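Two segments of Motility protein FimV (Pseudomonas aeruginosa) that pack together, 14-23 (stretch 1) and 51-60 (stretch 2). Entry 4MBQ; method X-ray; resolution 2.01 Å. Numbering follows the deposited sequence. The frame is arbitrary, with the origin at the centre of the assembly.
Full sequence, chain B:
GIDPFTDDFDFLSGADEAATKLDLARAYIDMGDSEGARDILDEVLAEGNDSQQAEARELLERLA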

# COMPACT_ATOMS: atom_id res chain seq x y z
N GLY B 14 -15.06 -7.01 -7.68
CA GLY B 14 -14.69 -7.02 -9.08
C GLY B 14 -13.92 -5.78 -9.48
O GLY B 14 -12.70 -5.82 -9.65
N ALA B 15 -14.63 -4.67 -9.62
CA ALA B 15 -14.00 -3.39 -9.95
C ALA B 15 -13.47 -2.72 -8.69
O ALA B 15 -12.64 -1.82 -8.75
CB ALA B 15 -14.98 -2.48 -10.67
N ASP B 16 -13.98 -3.17 -7.54
CA ASP B 16 -13.52 -2.65 -6.26
C ASP B 16 -12.16 -3.23 -5.89
O ASP B 16 -11.32 -2.54 -5.32
CB ASP B 16 -14.54 -2.96 -5.16
N GLU B 17 -11.96 -4.50 -6.23
CA GLU B 17 -10.68 -5.15 -5.96
C GLU B 17 -9.62 -4.68 -6.95
O GLU B 17 -8.44 -4.59 -6.62
CB GLU B 17 -10.82 -6.68 -5.97
CG GLU B 17 -11.06 -7.28 -7.35
N ALA B 18 -10.06 -4.37 -8.17
CA ALA B 18 -9.16 -3.88 -9.20
C ALA B 18 -8.69 -2.46 -8.88
O ALA B 18 -7.55 -2.10 -9.14
CB ALA B 18 -9.83 -3.92 -10.56
N ALA B 19 -9.60 -1.67 -8.31
CA ALA B 19 -9.27 -0.31 -7.90
C ALA B 19 -8.23 -0.32 -6.78
O ALA B 19 -7.30 0.48 -6.78
CB ALA B 19 -10.53 0.43 -7.46
N THR B 20 -8.41 -1.23 -5.83
CA THR B 20 -7.47 -1.39 -4.73
C THR B 20 -6.10 -1.82 -5.25
O THR B 20 -5.07 -1.31 -4.81
CB THR B 20 -7.96 -2.44 -3.71
OG1 THR B 20 -9.24 -2.06 -3.22
CG2 THR B 20 -6.98 -2.55 -2.55
N LYS B 21 -6.10 -2.77 -6.18
CA LYS B 21 -4.85 -3.28 -6.74
C LYS B 21 -4.12 -2.22 -7.55
O LYS B 21 -2.89 -2.20 -7.60
CB LYS B 21 -5.11 -4.55 -7.56
CG LYS B 21 -5.46 -5.76 -6.69
CD LYS B 21 -5.80 -6.99 -7.52
CE LYS B 21 -6.09 -8.18 -6.61
NZ LYS B 21 -6.49 -9.39 -7.37
N LEU B 22 -4.87 -1.33 -8.19
CA LEU B 22 -4.28 -0.24 -8.96
C LEU B 22 -3.51 0.70 -8.04
O LEU B 22 -2.41 1.15 -8.37
CB LEU B 22 -5.35 0.53 -9.73
CG LEU B 22 -5.78 -0.08 -11.06
CD1 LEU B 22 -6.95 0.69 -11.67
CD2 LEU B 22 -4.60 -0.10 -12.02
N ASP B 23 -4.08 0.99 -6.88
CA ASP B 23 -3.40 1.84 -5.90
C ASP B 23 -2.19 1.12 -5.29
O ASP B 23 -1.17 1.75 -5.01
CB ASP B 23 -4.37 2.32 -4.83
CG ASP B 23 -5.17 3.53 -5.28
OD1 ASP B 23 -4.57 4.49 -5.80
OD2 ASP B 23 -6.41 3.51 -5.12
N SER B 51 -11.92 1.02 -17.94
CA SER B 51 -11.16 2.15 -17.43
C SER B 51 -9.95 1.70 -16.62
O SER B 51 -8.84 2.21 -16.78
CB SER B 51 -12.05 3.06 -16.58
OG SER B 51 -13.17 3.50 -17.33
N GLN B 52 -10.18 0.73 -15.73
CA GLN B 52 -9.12 0.20 -14.89
C GLN B 52 -8.06 -0.52 -15.71
O GLN B 52 -6.86 -0.36 -15.47
CB GLN B 52 -9.71 -0.74 -13.84
CG GLN B 52 -10.60 -0.03 -12.83
CD GLN B 52 -11.42 -0.99 -11.99
OE1 GLN B 52 -11.80 -2.07 -12.45
NE2 GLN B 52 -11.68 -0.61 -10.75
N GLN B 53 -8.50 -1.31 -16.69
CA GLN B 53 -7.59 -1.97 -17.62
C GLN B 53 -6.74 -0.94 -18.35
O GLN B 53 -5.53 -1.11 -18.50
CB GLN B 53 -8.37 -2.80 -18.65
CG GLN B 53 -8.93 -4.11 -18.12
CD GLN B 53 -9.65 -4.90 -19.19
OE1 GLN B 53 -10.70 -4.48 -19.68
NE2 GLN B 53 -9.09 -6.04 -19.57
N ALA B 54 -7.39 0.14 -18.80
CA ALA B 54 -6.70 1.19 -19.53
C ALA B 54 -5.60 1.82 -18.67
O ALA B 54 -4.50 2.10 -19.15
CB ALA B 54 -7.68 2.25 -20.00
N GLU B 55 -5.91 2.04 -17.39
CA GLU B 55 -4.94 2.59 -16.46
C GLU B 55 -3.78 1.64 -16.22
O GLU B 55 -2.62 2.06 -16.13
CB GLU B 55 -5.61 2.96 -15.13
CG GLU B 55 -4.64 3.29 -14.00
CD GLU B 55 -3.94 4.64 -14.16
OE1 GLU B 55 -3.96 5.21 -15.27
OE2 GLU B 55 -3.37 5.13 -13.16
N ALA B 56 -4.09 0.35 -16.13
CA ALA B 56 -3.07 -0.67 -15.93
C ALA B 56 -2.10 -0.68 -17.11
O ALA B 56 -0.89 -0.74 -16.93
CB ALA B 56 -3.71 -2.04 -15.76
N ARG B 57 -2.66 -0.61 -18.31
CA ARG B 57 -1.86 -0.56 -19.53
C ARG B 57 -0.97 0.68 -19.54
O ARG B 57 0.21 0.60 -19.90
CB ARG B 57 -2.76 -0.58 -20.77
CG ARG B 57 -3.59 -1.85 -20.90
CD ARG B 57 -4.49 -1.82 -22.12
NE ARG B 57 -5.26 -3.05 -22.25
CZ ARG B 57 -6.59 -3.10 -22.30
NH1 ARG B 57 -7.30 -1.98 -22.24
NH2 ARG B 57 -7.21 -4.27 -22.41
N GLU B 58 -1.54 1.81 -19.15
CA GLU B 58 -0.79 3.07 -19.09
C GLU B 58 0.37 2.96 -18.12
O GLU B 58 1.49 3.37 -18.42
CB GLU B 58 -1.71 4.23 -18.69
N LEU B 59 0.10 2.40 -16.94
CA LEU B 59 1.13 2.22 -15.92
C LEU B 59 2.23 1.27 -16.40
O LEU B 59 3.42 1.53 -16.18
CB LEU B 59 0.52 1.71 -14.62
CG LEU B 59 -0.29 2.75 -13.84
CD1 LEU B 59 -0.89 2.14 -12.58
CD2 LEU B 59 0.58 3.95 -13.50
N LEU B 60 1.84 0.18 -17.06
CA LEU B 60 2.79 -0.80 -17.56
C LEU B 60 3.71 -0.20 -18.62
O LEU B 60 4.92 -0.45 -18.62
CB LEU B 60 2.07 -2.02 -18.13
CG LEU B 60 1.48 -2.99 -17.10
CD1 LEU B 60 0.44 -3.89 -17.74
CD2 LEU B 60 2.60 -3.81 -16.47

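Two helical segments of FimV, 15-23 and 51-60, run side by side in nearly the same direction, their axes 20° apart and 10.4 Å from each other at closest approach. The contact is small, burying 290 Å² in total, and most of it rests on two side chains that interlock in opposite senses: Gln52 sits among Ala15, Ala18, Ala19 and Leu22, while Leu22 sits among Gln52, Glu55, Ala56 and Leu59. The backbones are in register at Ala18 and Gln52, whose CA atoms are 7.0 Å apart, and one turn on at Leu22 and Ala56, with CA atoms 7.1 Å apart.

Gln52 points its CA-to-CB bond toward stretch 1. With chi1 at -66° (m) and chi2 at 167° (t) the chain is extended, and this carries the amide across to the first turn of the other helix; chi3 of -32° sets the plane of the amide. There NE2 of Gln52 donates a short hydrogen bond to O of Ala15, 2.5 Å long with an N-H...O angle of 155°. The same carbonyl oxygen accepts the helical hydrogen bond from N of Ala19 at 3.1 Å, so it serves two donors. That shared acceptor brings N of Ala19 to 3.4 Å from NE2 of Gln52, a proximity of two donors and not a bond. OE1 of Gln52 lies 3.3 Å from CB of Ala18 and finds its hydrogen bond just outside the stretches. The three alanines suit this site because a lone methyl leaves the amide space to lie close against the helix: CB of Ala19 is 3.6 Å from NE2 of Gln52, and CB of Ala15 is 3.7 Å from its OE1. Ala15 is poorly ordered, so details at this end carry less certainty.

Leu22, buried and also directed toward its partner, adopts the common mt leucine rotamer (-82°, 174°). CD1 of Leu22 lies 3.8 Å from CB of Gln52; both methyls come near CG of Glu55, CD2 at 3.9 Å and CD1 at 4.2 Å, and CD2 of Leu22 also approaches CB of Ala56 at 4.3 Å and CD1 of Leu59 at 4.4 Å. Ala56, small and buried, gives a shallow floor beside this methyl. Leu59, likewise mt, adds an apolar wall. Glu55 contributes aliphatic carbon: chi1 of 169° (t) sets CG of Glu55 against Leu22, and chi2 of 72° (p) then turns the carboxylate; OE2 is hydrogen-bonded elsewhere in the structure.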